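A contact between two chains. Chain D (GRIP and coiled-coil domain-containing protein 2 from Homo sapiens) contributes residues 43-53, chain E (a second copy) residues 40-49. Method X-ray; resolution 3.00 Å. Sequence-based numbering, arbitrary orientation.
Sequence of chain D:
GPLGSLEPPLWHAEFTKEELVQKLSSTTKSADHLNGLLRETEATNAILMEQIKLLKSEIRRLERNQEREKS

Chain D 43-53: ATNAILMEQIK
Chain E 40-49: ETEATNAILM

Two copies of a coiled-coil protein pack helix against helix, in register and running the same way. Both stretches are helical throughout, most phi near -65° and psi between about -25° and -55°, with Glu42(E) at -88/-25, and both helices continue beyond either end. Their axes cross at 24° and approach to 10.1 Å. Like residues face each other: CA of Asn45(D) lies 6.0 Å from CA of Asn45(E), and CA of Leu48(D) 6.8 Å from CA of Leu48(E). Together the stretches bury 390 Å².

The side chain of Asn45(D) is a knob among Thr41(E), Thr44(E), Asn45(E) and Leu48(E); one turn on, Leu48(E) fills the hole formed by Asn45(D), Leu48(D), Met49(D) and Ile52(D).

In the apolar packing, the CA-to-CB bonds of both Leu48 residues point toward the partner helix, and chi1 -72° (m) with chi2 -175° (t) brings CD1 of Leu48(D) to 3.8 Å from CD1 of Leu48(E). CD2 of Leu48(E) lies 3.8 Å from CD1 of Ile52(D), an m,t rotamer whose CA-to-CB bond also points toward the partner. Both Met49 residues start sideways (m,t,m) and pack against the leucines: CG of Met49(D) is 4.2 Å from CD1 of Leu48(E), and CG of Met49(E) is 4.2 Å from CD2 of Leu48(D).

Each Asn45 leaves its backbone sideways, but with chi1 -149° (between wells) its end comes nearer the partner. The modelled OD1 atoms of Asn45(D) and Asn45(E) are 3.0 Å apart; both amides are probably turned over in the model, so a hydrogen bond here remains open.

Within the helices, OG1 of Thr44(E), chi1 -44° (m), donates to O of Glu40(E) at 2.8 Å, tying the side chain back to its own backbone. The i+4 backbone ladder includes N of Ile52(D) to O of Leu48(D), 2.9 Å, and N of Leu48(E) to O of Thr44(E), 3.3 Å. Ala46 of each chain points away from the contact.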

# COMPACT_ATOMS: atom_id res chain seq x y z
N ALA D 43 2.69 -8.50 -9.25
CA ALA D 43 2.06 -7.46 -10.06
C ALA D 43 1.16 -6.61 -9.18
O ALA D 43 1.17 -5.38 -9.26
CB ALA D 43 1.25 -8.09 -11.18
N THR D 44 0.37 -7.27 -8.33
CA THR D 44 -0.50 -6.59 -7.38
C THR D 44 0.35 -5.90 -6.32
O THR D 44 -0.05 -4.88 -5.75
CB THR D 44 -1.47 -7.57 -6.70
OG1 THR D 44 -2.03 -8.45 -7.68
CG2 THR D 44 -2.60 -6.80 -6.02
N ASN D 45 1.53 -6.45 -6.07
CA ASN D 45 2.47 -5.88 -5.12
C ASN D 45 2.97 -4.53 -5.62
O ASN D 45 3.12 -3.58 -4.86
CB ASN D 45 3.65 -6.83 -4.92
CG ASN D 45 4.25 -6.73 -3.54
OD1 ASN D 45 3.60 -7.07 -2.55
ND2 ASN D 45 5.49 -6.27 -3.47
N ALA D 46 3.24 -4.46 -6.92
CA ALA D 46 3.74 -3.24 -7.55
C ALA D 46 2.74 -2.09 -7.41
O ALA D 46 3.09 -1.02 -6.90
CB ALA D 46 4.05 -3.50 -9.00
N ILE D 47 1.52 -2.32 -7.87
CA ILE D 47 0.48 -1.29 -7.86
C ILE D 47 0.17 -0.79 -6.45
O ILE D 47 -0.27 0.35 -6.28
CB ILE D 47 -0.82 -1.78 -8.52
CG1 ILE D 47 -1.26 -3.10 -7.89
CG2 ILE D 47 -0.65 -1.91 -10.02
CD1 ILE D 47 -2.60 -3.62 -8.37
N LEU D 48 0.38 -1.65 -5.46
CA LEU D 48 0.17 -1.25 -4.07
C LEU D 48 1.15 -0.14 -3.69
O LEU D 48 0.74 0.90 -3.19
CB LEU D 48 0.34 -2.44 -3.13
CG LEU D 48 -0.75 -3.51 -3.12
CD1 LEU D 48 -0.47 -4.54 -2.05
CD2 LEU D 48 -2.12 -2.89 -2.91
N MET D 49 2.43 -0.38 -3.95
CA MET D 49 3.46 0.61 -3.64
C MET D 49 3.27 1.91 -4.41
O MET D 49 3.66 2.98 -3.94
CB MET D 49 4.85 0.04 -3.88
CG MET D 49 5.36 -0.83 -2.74
SD MET D 49 6.86 -1.72 -3.14
CE MET D 49 6.33 -2.63 -4.59
N GLU D 50 2.66 1.82 -5.59
CA GLU D 50 2.35 3.01 -6.38
C GLU D 50 1.27 3.84 -5.69
O GLU D 50 1.39 5.05 -5.58
CB GLU D 50 1.91 2.63 -7.79
CG GLU D 50 3.05 2.25 -8.72
CD GLU D 50 2.55 1.79 -10.08
OE1 GLU D 50 1.36 2.00 -10.39
OE2 GLU D 50 3.36 1.21 -10.85
N GLN D 51 0.22 3.16 -5.23
CA GLN D 51 -0.86 3.84 -4.52
C GLN D 51 -0.35 4.44 -3.22
O GLN D 51 -0.78 5.52 -2.81
CB GLN D 51 -2.01 2.86 -4.22
CG GLN D 51 -3.21 3.52 -3.55
CD GLN D 51 -4.26 2.51 -3.13
OE1 GLN D 51 -4.15 1.32 -3.43
NE2 GLN D 51 -5.29 2.98 -2.44
N ILE D 52 0.58 3.74 -2.58
CA ILE D 52 1.18 4.23 -1.34
C ILE D 52 1.93 5.54 -1.55
O ILE D 52 1.79 6.47 -0.77
CB ILE D 52 2.13 3.18 -0.72
CG1 ILE D 52 1.35 1.98 -0.22
CG2 ILE D 52 2.91 3.79 0.42
CD1 ILE D 52 2.21 0.91 0.40
N LYS D 53 2.73 5.60 -2.61
CA LYS D 53 3.47 6.82 -2.93
C LYS D 53 2.53 7.99 -3.16
O LYS D 53 2.79 9.10 -2.69
CB LYS D 53 4.35 6.61 -4.16
CG LYS D 53 5.42 5.54 -4.00
CD LYS D 53 6.24 5.41 -5.28
CE LYS D 53 7.26 4.29 -5.18
NZ LYS D 53 8.12 4.23 -6.39
N GLU E 40 5.96 -15.25 1.25
CA GLU E 40 6.68 -14.04 1.65
C GLU E 40 6.19 -12.84 0.84
O GLU E 40 6.11 -11.73 1.35
CB GLU E 40 8.19 -14.21 1.46
CG GLU E 40 8.84 -15.18 2.43
CD GLU E 40 10.32 -15.37 2.16
OE1 GLU E 40 10.82 -14.79 1.17
OE2 GLU E 40 10.98 -16.10 2.93
N THR E 41 5.86 -13.08 -0.43
CA THR E 41 5.34 -12.03 -1.30
C THR E 41 3.91 -11.68 -0.89
O THR E 41 3.43 -10.58 -1.16
CB THR E 41 5.37 -12.46 -2.78
OG1 THR E 41 6.67 -12.93 -3.12
CG2 THR E 41 5.02 -11.28 -3.69
N GLU E 42 3.24 -12.63 -0.25
CA GLU E 42 1.89 -12.41 0.27
C GLU E 42 1.92 -11.84 1.68
O GLU E 42 0.98 -11.17 2.10
CB GLU E 42 1.10 -13.72 0.26
CG GLU E 42 0.65 -14.16 -1.12
CD GLU E 42 -0.05 -15.50 -1.10
OE1 GLU E 42 0.40 -16.39 -0.36
OE2 GLU E 42 -1.05 -15.65 -1.84
N ALA E 43 3.01 -12.10 2.40
CA ALA E 43 3.22 -11.53 3.72
C ALA E 43 3.50 -10.04 3.60
O ALA E 43 2.95 -9.22 4.34
CB ALA E 43 4.36 -12.23 4.43
N THR E 44 4.38 -9.69 2.66
CA THR E 44 4.72 -8.30 2.38
C THR E 44 3.52 -7.60 1.75
O THR E 44 3.34 -6.39 1.90
CB THR E 44 5.92 -8.19 1.43
OG1 THR E 44 6.94 -9.11 1.83
CG2 THR E 44 6.48 -6.78 1.45
N ASN E 45 2.70 -8.38 1.05
CA ASN E 45 1.48 -7.87 0.44
C ASN E 45 0.49 -7.42 1.51
O ASN E 45 -0.18 -6.39 1.36
CB ASN E 45 0.85 -8.96 -0.43
CG ASN E 45 0.09 -8.39 -1.61
OD1 ASN E 45 0.69 -7.80 -2.51
ND2 ASN E 45 -1.22 -8.58 -1.62
N ALA E 46 0.40 -8.19 2.58
CA ALA E 46 -0.51 -7.90 3.69
C ALA E 46 -0.18 -6.57 4.37
O ALA E 46 -1.04 -5.70 4.50
CB ALA E 46 -0.49 -9.03 4.71
N ILE E 47 1.07 -6.43 4.80
CA ILE E 47 1.52 -5.23 5.51
C ILE E 47 1.40 -3.97 4.66
O ILE E 47 1.25 -2.86 5.19
CB ILE E 47 2.98 -5.36 5.98
CG1 ILE E 47 3.89 -5.74 4.81
CG2 ILE E 47 3.08 -6.36 7.11
CD1 ILE E 47 5.37 -5.76 5.15
N LEU E 48 1.49 -4.12 3.34
CA LEU E 48 1.29 -2.99 2.44
C LEU E 48 -0.13 -2.44 2.60
O LEU E 48 -0.31 -1.25 2.83
CB LEU E 48 1.54 -3.39 0.99
CG LEU E 48 2.99 -3.65 0.57
CD1 LEU E 48 3.08 -3.92 -0.92
CD2 LEU E 48 3.90 -2.49 0.94
N MET E 49 -1.12 -3.32 2.49
CA MET E 49 -2.52 -2.90 2.60
C MET E 49 -2.84 -2.32 3.97
O MET E 49 -3.73 -1.49 4.10
CB MET E 49 -3.46 -4.06 2.26
CG MET E 49 -3.65 -4.28 0.76
SD MET E 49 -4.51 -5.81 0.38
CE MET E 49 -3.45 -7.01 1.18